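Galactose mutarotase-like protein (Clostridium acetobutylicum, PDB 3OS7) probably binds carbohydrates and may interconvert the anomers of aldose sugars. Local coordinates at residues 20-23 with 28-31; 209-214 with 283-288; 263-268 with 272-277. All blocks are in the same frame, centred on the assembly; numbering follows the deposited sequence.

Contact 1: 20-23 with 28-31; sequences CIRF and YEAL
F23 and A30 face each other as an antiparallel hydrogen-bonded pair: F23 N gives its hydrogen to A30 O at 2.9 Å, and A30 N returns one to F23 O at 2.8 Å. The next pair, R22 with L31, is non-hydrogen-bonded; here R22 CA comes 3.3 Å from A30 O in a CA-H...O contact. The opposite charges of R22 and E29 probably attract only weakly. E29 OE2 lies near the guanidinium plane, at its edge, 4.1 Å from R22 NH1, beyond a salt bridge, while R22 NE makes its true salt bridge with E12 on the neighbouring strand 8-14. The bend of the arginine at chi3 (-61°) carries the guanidinium back over L31, whose CD1 sits above the centre of one face. The same methyl packs 3.6 Å from C20 SG. On the other face of the sheet the F23 ring reaches across to its partner, chi1 56° placing CG between backbone N and carbonyl carbon, and A30 CB rests over the ring, 3.8 Å from its centroid, in a CH-pi contact. Y157 and L159 of strand 151-160 pack against F23 as well. The arrangement is that of a tight antiparallel beta hairpin, 18-25 with 28-33, within a five-strand meander.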
# COMPACT_ATOMS: atom_id res chain seq x y z
N CYS A 20 -13.33 -10.18 12.16
CA CYS A 20 -12.71 -8.92 11.79
C CYS A 20 -12.45 -8.18 13.09
O CYS A 20 -13.02 -8.54 14.13
CB CYS A 20 -13.61 -8.14 10.85
SG CYS A 20 -15.12 -7.45 11.55
N ILE A 21 -11.53 -7.22 13.04
CA ILE A 21 -11.27 -6.37 14.19
C ILE A 21 -11.57 -4.92 13.83
O ILE A 21 -11.00 -4.37 12.87
CB ILE A 21 -9.79 -6.48 14.69
CG1 ILE A 21 -9.33 -7.92 14.93
CG2 ILE A 21 -9.59 -5.59 15.93
CD1 ILE A 21 -9.97 -8.60 16.10
N ARG A 22 -12.50 -4.32 14.58
CA ARG A 22 -12.80 -2.90 14.49
C ARG A 22 -12.09 -2.20 15.66
O ARG A 22 -12.11 -2.70 16.78
CB ARG A 22 -14.28 -2.69 14.62
CG ARG A 22 -14.83 -1.48 13.97
CD ARG A 22 -16.37 -1.53 13.96
NE ARG A 22 -16.94 -2.67 13.23
CZ ARG A 22 -17.25 -2.68 11.93
NH1 ARG A 22 -17.01 -1.64 11.15
NH2 ARG A 22 -17.78 -3.76 11.40
N PHE A 23 -11.42 -1.09 15.39
CA PHE A 23 -10.66 -0.42 16.45
C PHE A 23 -10.76 1.09 16.31
O PHE A 23 -10.90 1.60 15.20
CB PHE A 23 -9.20 -0.96 16.58
CG PHE A 23 -8.35 -0.90 15.31
CD1 PHE A 23 -8.63 -1.68 14.21
CD2 PHE A 23 -7.17 -0.15 15.30
CE1 PHE A 23 -7.80 -1.67 13.09
CE2 PHE A 23 -6.36 -0.11 14.16
CZ PHE A 23 -6.68 -0.86 13.06
N TYR A 28 -10.80 8.51 15.41
CA TYR A 28 -10.73 7.64 14.24
C TYR A 28 -11.29 6.25 14.55
O TYR A 28 -11.28 5.81 15.69
CB TYR A 28 -9.29 7.47 13.78
CG TYR A 28 -8.62 8.70 13.20
CD1 TYR A 28 -7.96 9.63 14.03
CD2 TYR A 28 -8.60 8.93 11.82
CE1 TYR A 28 -7.33 10.76 13.48
CE2 TYR A 28 -8.00 10.04 11.29
CZ TYR A 28 -7.36 10.95 12.12
OH TYR A 28 -6.73 12.05 11.55
N GLU A 29 -11.75 5.56 13.51
CA GLU A 29 -12.16 4.18 13.59
C GLU A 29 -11.67 3.44 12.34
O GLU A 29 -11.74 3.99 11.22
CB GLU A 29 -13.68 4.09 13.70
CG GLU A 29 -14.21 2.67 13.82
CD GLU A 29 -15.73 2.64 13.94
OE1 GLU A 29 -16.28 3.55 14.60
OE2 GLU A 29 -16.34 1.70 13.37
N ALA A 30 -11.15 2.23 12.53
CA ALA A 30 -10.65 1.38 11.46
C ALA A 30 -11.25 -0.03 11.51
O ALA A 30 -11.76 -0.47 12.55
CB ALA A 30 -9.14 1.28 11.49
N LEU A 31 -11.16 -0.72 10.40
CA LEU A 31 -11.65 -2.10 10.30
C LEU A 31 -10.60 -2.90 9.54
O LEU A 31 -10.24 -2.53 8.43
CB LEU A 31 -12.99 -2.13 9.56
CG LEU A 31 -13.59 -3.52 9.29
CD1 LEU A 31 -13.81 -4.27 10.61
CD2 LEU A 31 -14.90 -3.33 8.50

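Contact 2: 209-214 with 283-288; sequences KFWKQD and YKYLVI
W211 lies on strand 201-213 and Y285 at the start of strand 285-289, two strands that do not pair with each other, so the contact is made by side chains alone; K284 and Y285 both face Q303 in a classic beta bulge. With CG opposite the carbonyl carbon in both (chi1 -66° in W211, -74° in Y285), the side chains cross at about a right angle and the rings meet edge-to-face: the edge of Y285 is directed at the indole of W211, with the tyrosine and five-membered ring centroids 5.2 Å apart and the planes at 65°. Y285 CE2 does most of the touching. It stands above one indole face, displaced toward the rim, 3.5 Å from W211 NE1 and 3.7 Å from W211 CE2. Y285 OH stands above W211 CZ2, at the rim of the six-membered ring, 3.5 Å away. W211 NE1 is hydrogen-bonded to S250 OG, and Y285 OH to V318 O and, weakly, to a tetraethylene glycol probably from the crystallisation liquor; K284 NZ bonds the glycol too, so the tyrosine may border a small-molecule pocket. Strand 246-256 pairs with both 201-213 and 285-289 and lies between them, while strand 297-303 flanks 285-289 on its other side and helix 316-319 supplies V318.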
# COMPACT_ATOMS: atom_id res chain seq x y z
N LYS A 209 11.57 11.62 -10.12
CA LYS A 209 11.57 11.43 -11.56
C LYS A 209 10.41 10.53 -11.98
O LYS A 209 9.92 9.70 -11.20
CB LYS A 209 12.91 10.83 -12.05
CG LYS A 209 14.11 11.73 -11.75
CD LYS A 209 15.34 11.28 -12.48
CE LYS A 209 16.03 10.17 -11.74
NZ LYS A 209 17.15 9.58 -12.53
N PHE A 210 9.98 10.72 -13.21
CA PHE A 210 9.07 9.82 -13.90
C PHE A 210 9.86 8.70 -14.59
O PHE A 210 10.91 8.96 -15.19
CB PHE A 210 8.31 10.64 -14.93
CG PHE A 210 7.42 9.83 -15.83
CD1 PHE A 210 6.28 9.26 -15.33
CD2 PHE A 210 7.75 9.64 -17.17
CE1 PHE A 210 5.45 8.52 -16.13
CE2 PHE A 210 6.92 8.89 -17.99
CZ PHE A 210 5.75 8.32 -17.45
N TRP A 211 9.34 7.47 -14.55
CA TRP A 211 10.00 6.29 -15.14
C TRP A 211 9.08 5.72 -16.22
O TRP A 211 7.93 5.33 -15.94
CB TRP A 211 10.31 5.26 -14.06
CG TRP A 211 11.31 5.78 -13.10
CD1 TRP A 211 11.08 6.66 -12.07
CD2 TRP A 211 12.71 5.52 -13.10
NE1 TRP A 211 12.25 6.95 -11.42
CE2 TRP A 211 13.27 6.27 -12.02
CE3 TRP A 211 13.56 4.73 -13.89
CZ2 TRP A 211 14.62 6.25 -11.73
CZ3 TRP A 211 14.94 4.69 -13.57
CH2 TRP A 211 15.44 5.45 -12.51
N LYS A 212 9.57 5.75 -17.45
CA LYS A 212 8.81 5.26 -18.58
C LYS A 212 8.59 3.76 -18.47
O LYS A 212 9.49 3.01 -18.08
CB LYS A 212 9.57 5.57 -19.88
CG LYS A 212 8.82 5.27 -21.19
CD LYS A 212 9.66 5.75 -22.41
CE LYS A 212 9.11 5.21 -23.75
NZ LYS A 212 9.65 5.93 -24.94
N GLN A 213 7.40 3.34 -18.87
CA GLN A 213 7.07 1.93 -19.00
C GLN A 213 6.81 1.53 -20.47
O GLN A 213 6.34 2.34 -21.27
CB GLN A 213 5.85 1.60 -18.15
CG GLN A 213 6.16 1.64 -16.64
CD GLN A 213 4.93 1.58 -15.79
OE1 GLN A 213 4.38 2.61 -15.42
NE2 GLN A 213 4.44 0.35 -15.51
N ASP A 214 7.14 0.27 -20.80
CA ASP A 214 6.94 -0.28 -22.14
C ASP A 214 5.52 -0.86 -22.27
O ASP A 214 4.69 -0.69 -21.38
CB ASP A 214 8.06 -1.30 -22.52
CG ASP A 214 8.05 -2.61 -21.70
OD1 ASP A 214 7.07 -2.92 -21.00
OD2 ASP A 214 9.07 -3.35 -21.78
N TYR A 283 10.40 3.73 1.45
CA TYR A 283 9.58 3.72 0.22
C TYR A 283 10.19 4.68 -0.79
O TYR A 283 10.28 5.89 -0.55
CB TYR A 283 8.13 4.05 0.54
CG TYR A 283 7.50 3.02 1.42
CD1 TYR A 283 7.16 1.78 0.91
CD2 TYR A 283 7.28 3.26 2.76
CE1 TYR A 283 6.59 0.78 1.74
CE2 TYR A 283 6.73 2.27 3.61
CZ TYR A 283 6.37 1.04 3.08
OH TYR A 283 5.79 0.07 3.89
N LYS A 284 10.69 4.12 -1.88
CA LYS A 284 11.50 4.85 -2.84
C LYS A 284 10.82 5.13 -4.18
O LYS A 284 11.29 5.97 -4.96
CB LYS A 284 12.78 4.08 -3.03
CG LYS A 284 13.55 3.96 -1.67
CD LYS A 284 14.88 3.35 -1.74
CE LYS A 284 15.44 3.11 -0.29
NZ LYS A 284 15.49 4.38 0.55
N TYR A 285 9.74 4.40 -4.47
CA TYR A 285 9.00 4.50 -5.71
C TYR A 285 7.51 4.49 -5.40
O TYR A 285 7.10 4.15 -4.29
CB TYR A 285 9.32 3.34 -6.68
CG TYR A 285 10.66 3.47 -7.32
CD1 TYR A 285 11.82 2.99 -6.68
CD2 TYR A 285 10.81 4.09 -8.56
CE1 TYR A 285 13.07 3.15 -7.26
CE2 TYR A 285 12.07 4.23 -9.16
CZ TYR A 285 13.19 3.76 -8.51
OH TYR A 285 14.44 3.92 -9.11
N LEU A 286 6.71 4.90 -6.38
CA LEU A 286 5.27 4.96 -6.19
C LEU A 286 4.59 4.86 -7.53
O LEU A 286 5.05 5.46 -8.52
CB LEU A 286 4.91 6.26 -5.49
CG LEU A 286 3.43 6.52 -5.22
CD1 LEU A 286 3.30 7.31 -3.94
CD2 LEU A 286 2.75 7.26 -6.38
N VAL A 287 3.51 4.08 -7.54
CA VAL A 287 2.64 3.96 -8.70
C VAL A 287 1.34 4.65 -8.33
O VAL A 287 0.82 4.48 -7.23
CB VAL A 287 2.39 2.50 -9.11
CG1 VAL A 287 1.21 2.39 -10.11
CG2 VAL A 287 3.68 1.88 -9.66
N ILE A 288 0.85 5.50 -9.23
CA ILE A 288 -0.47 6.07 -9.08
C ILE A 288 -1.30 5.49 -10.23
O ILE A 288 -0.88 5.52 -11.39
CB ILE A 288 -0.51 7.61 -9.05
CG1 ILE A 288 -1.97 8.10 -8.98
CG2 ILE A 288 0.29 8.26 -10.24
CD1 ILE A 288 -2.15 9.54 -8.68

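Contact 3: 263-268 with 272-277; sequences GACIED and NTRVVY
N272 and T273 both face D268, a G1 beta bulge with which the second strand begins; N272 itself adopts the left-handed backbone (phi 50°) usual at the first position of that bulge. T273 closes the end of the ladder: D268 N donates to T273 O at 3.0 Å, nearly straight, whereas the return bond from T273 N to D268 O is longer, 3.3 Å, and its donor stands above the carbonyl plane. R274 carries the one salt bridge between the strands. Its CG is anti to the backbone N (chi1 178°) and the chain bends at chi3, laying it alongside E267 with both side chains pointing the same way. The guanidinium grips one oxygen side-on: R274 NE and R274 NH2 each reach E267 OE2 at 2.9 Å. That oxygen lies in the guanidinium plane, but both nitrogens approach it from the same face of the carboxylate, whose plane is turned 64° from theirs. R274 CD also packs 3.7 Å from C265 SG. V275 continues the ladder, exchanging two backbone bonds with I266, its N donating to I266 O at 2.8 Å; both side chains touch F192. V276 meets C265 more loosely, through CG2. Y277 pairs with A264 by two further bonds, while its ring leads away to F188 and its hydroxyl to S186. Since K204 also bridges to E267 OE2 and E339 takes R274 NH1, the charges form a network across four adjacent strands, which probably balances the buried carboxylate and keeps E267 ionised.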
# COMPACT_ATOMS: atom_id res chain seq x y z
N GLY A 263 5.63 11.57 0.66
CA GLY A 263 4.36 10.89 0.50
C GLY A 263 3.41 11.65 -0.39
O GLY A 263 3.82 12.35 -1.30
N ALA A 264 2.13 11.48 -0.09
CA ALA A 264 1.07 12.03 -0.90
C ALA A 264 0.03 12.69 -0.05
O ALA A 264 -0.08 12.46 1.16
CB ALA A 264 0.43 10.92 -1.81
N CYS A 265 -0.77 13.53 -0.70
CA CYS A 265 -1.97 14.01 -0.08
C CYS A 265 -3.06 14.24 -1.09
O CYS A 265 -2.79 14.38 -2.28
CB CYS A 265 -1.74 15.26 0.77
SG CYS A 265 -1.43 16.78 -0.14
N ILE A 266 -4.29 14.22 -0.58
CA ILE A 266 -5.49 14.45 -1.38
C ILE A 266 -6.21 15.62 -0.71
O ILE A 266 -6.59 15.53 0.45
CB ILE A 266 -6.43 13.24 -1.43
CG1 ILE A 266 -5.67 11.97 -1.81
CG2 ILE A 266 -7.62 13.52 -2.39
CD1 ILE A 266 -6.55 10.66 -1.73
N GLU A 267 -6.33 16.73 -1.45
CA GLU A 267 -6.88 17.98 -0.94
C GLU A 267 -8.25 18.21 -1.56
O GLU A 267 -8.41 18.13 -2.78
CB GLU A 267 -5.99 19.18 -1.31
CG GLU A 267 -4.67 19.22 -0.51
CD GLU A 267 -3.78 20.39 -0.83
OE1 GLU A 267 -4.15 21.22 -1.70
OE2 GLU A 267 -2.72 20.49 -0.20
N ASP A 268 -9.22 18.49 -0.70
CA ASP A 268 -10.54 18.97 -1.10
C ASP A 268 -10.73 20.36 -0.50
O ASP A 268 -11.21 20.54 0.63
CB ASP A 268 -11.62 18.00 -0.63
CG ASP A 268 -12.97 18.31 -1.19
OD1 ASP A 268 -13.17 19.48 -1.61
OD2 ASP A 268 -13.82 17.38 -1.23
N ASN A 272 -12.18 22.30 2.87
CA ASN A 272 -11.03 22.69 3.69
C ASN A 272 -10.35 21.53 4.44
O ASN A 272 -9.87 21.70 5.57
CB ASN A 272 -11.37 23.79 4.72
CG ASN A 272 -10.12 24.59 5.12
OD1 ASN A 272 -9.47 25.17 4.26
ND2 ASN A 272 -9.76 24.57 6.40
N THR A 273 -10.30 20.38 3.79
CA THR A 273 -9.74 19.17 4.37
C THR A 273 -8.73 18.49 3.44
O THR A 273 -8.95 18.38 2.24
CB THR A 273 -10.89 18.16 4.65
OG1 THR A 273 -11.92 18.83 5.38
CG2 THR A 273 -10.40 16.93 5.45
N ARG A 274 -7.65 17.98 4.04
CA ARG A 274 -6.59 17.26 3.33
C ARG A 274 -6.44 15.88 3.97
O ARG A 274 -6.37 15.78 5.20
CB ARG A 274 -5.27 18.03 3.48
CG ARG A 274 -4.13 17.36 2.83
CD ARG A 274 -2.83 18.06 3.09
NE ARG A 274 -2.82 19.38 2.50
CZ ARG A 274 -2.83 20.53 3.16
NH1 ARG A 274 -2.87 20.54 4.48
NH2 ARG A 274 -2.85 21.68 2.48
N VAL A 275 -6.38 14.83 3.15
CA VAL A 275 -6.00 13.49 3.59
C VAL A 275 -4.51 13.32 3.30
O VAL A 275 -4.06 13.62 2.20
CB VAL A 275 -6.80 12.38 2.89
CG1 VAL A 275 -6.17 11.01 3.15
CG2 VAL A 275 -8.29 12.42 3.38
N VAL A 276 -3.75 12.93 4.31
CA VAL A 276 -2.30 12.82 4.18
C VAL A 276 -1.85 11.36 4.31
O VAL A 276 -2.25 10.66 5.25
CB VAL A 276 -1.57 13.66 5.25
CG1 VAL A 276 -0.06 13.56 5.06
CG2 VAL A 276 -2.02 15.14 5.21
N TYR A 277 -0.99 10.94 3.39
CA TYR A 277 -0.40 9.61 3.36
C TYR A 277 1.11 9.79 3.38
O TYR A 277 1.76 9.97 2.35
CB TYR A 277 -0.85 8.89 2.08
CG TYR A 277 -0.51 7.41 1.93
CD1 TYR A 277 -0.16 6.61 3.01
CD2 TYR A 277 -0.61 6.80 0.67
CE1 TYR A 277 0.07 5.25 2.83
CE2 TYR A 277 -0.35 5.46 0.50
CZ TYR A 277 -0.01 4.69 1.57
OH TYR A 277 0.22 3.32 1.40

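Overall arrangement
All three contacts are largely buried but divide the work of a beta-rich fold differently. Contacts 1 and 3 are hairpins between successive strands, bound through backbone ladders; contact 2 joins strands that are not paired, by aromatic packing alone. The two hairpins differ in their charges: the arginine of contact 1 has its salt bridge outside the hairpin, whereas that of contact 3 bridges its partner strand and a further one. Contacts 2 and 3 share strand surroundings, since 201-213 neighbours 263-268, and contact 3 is nested in the loop that contact 2 closes; their nearest atoms are about 5 Å apart. Contacts 1 and 2 lie on opposite sides of the chain's centre, their centres about 32 Å apart.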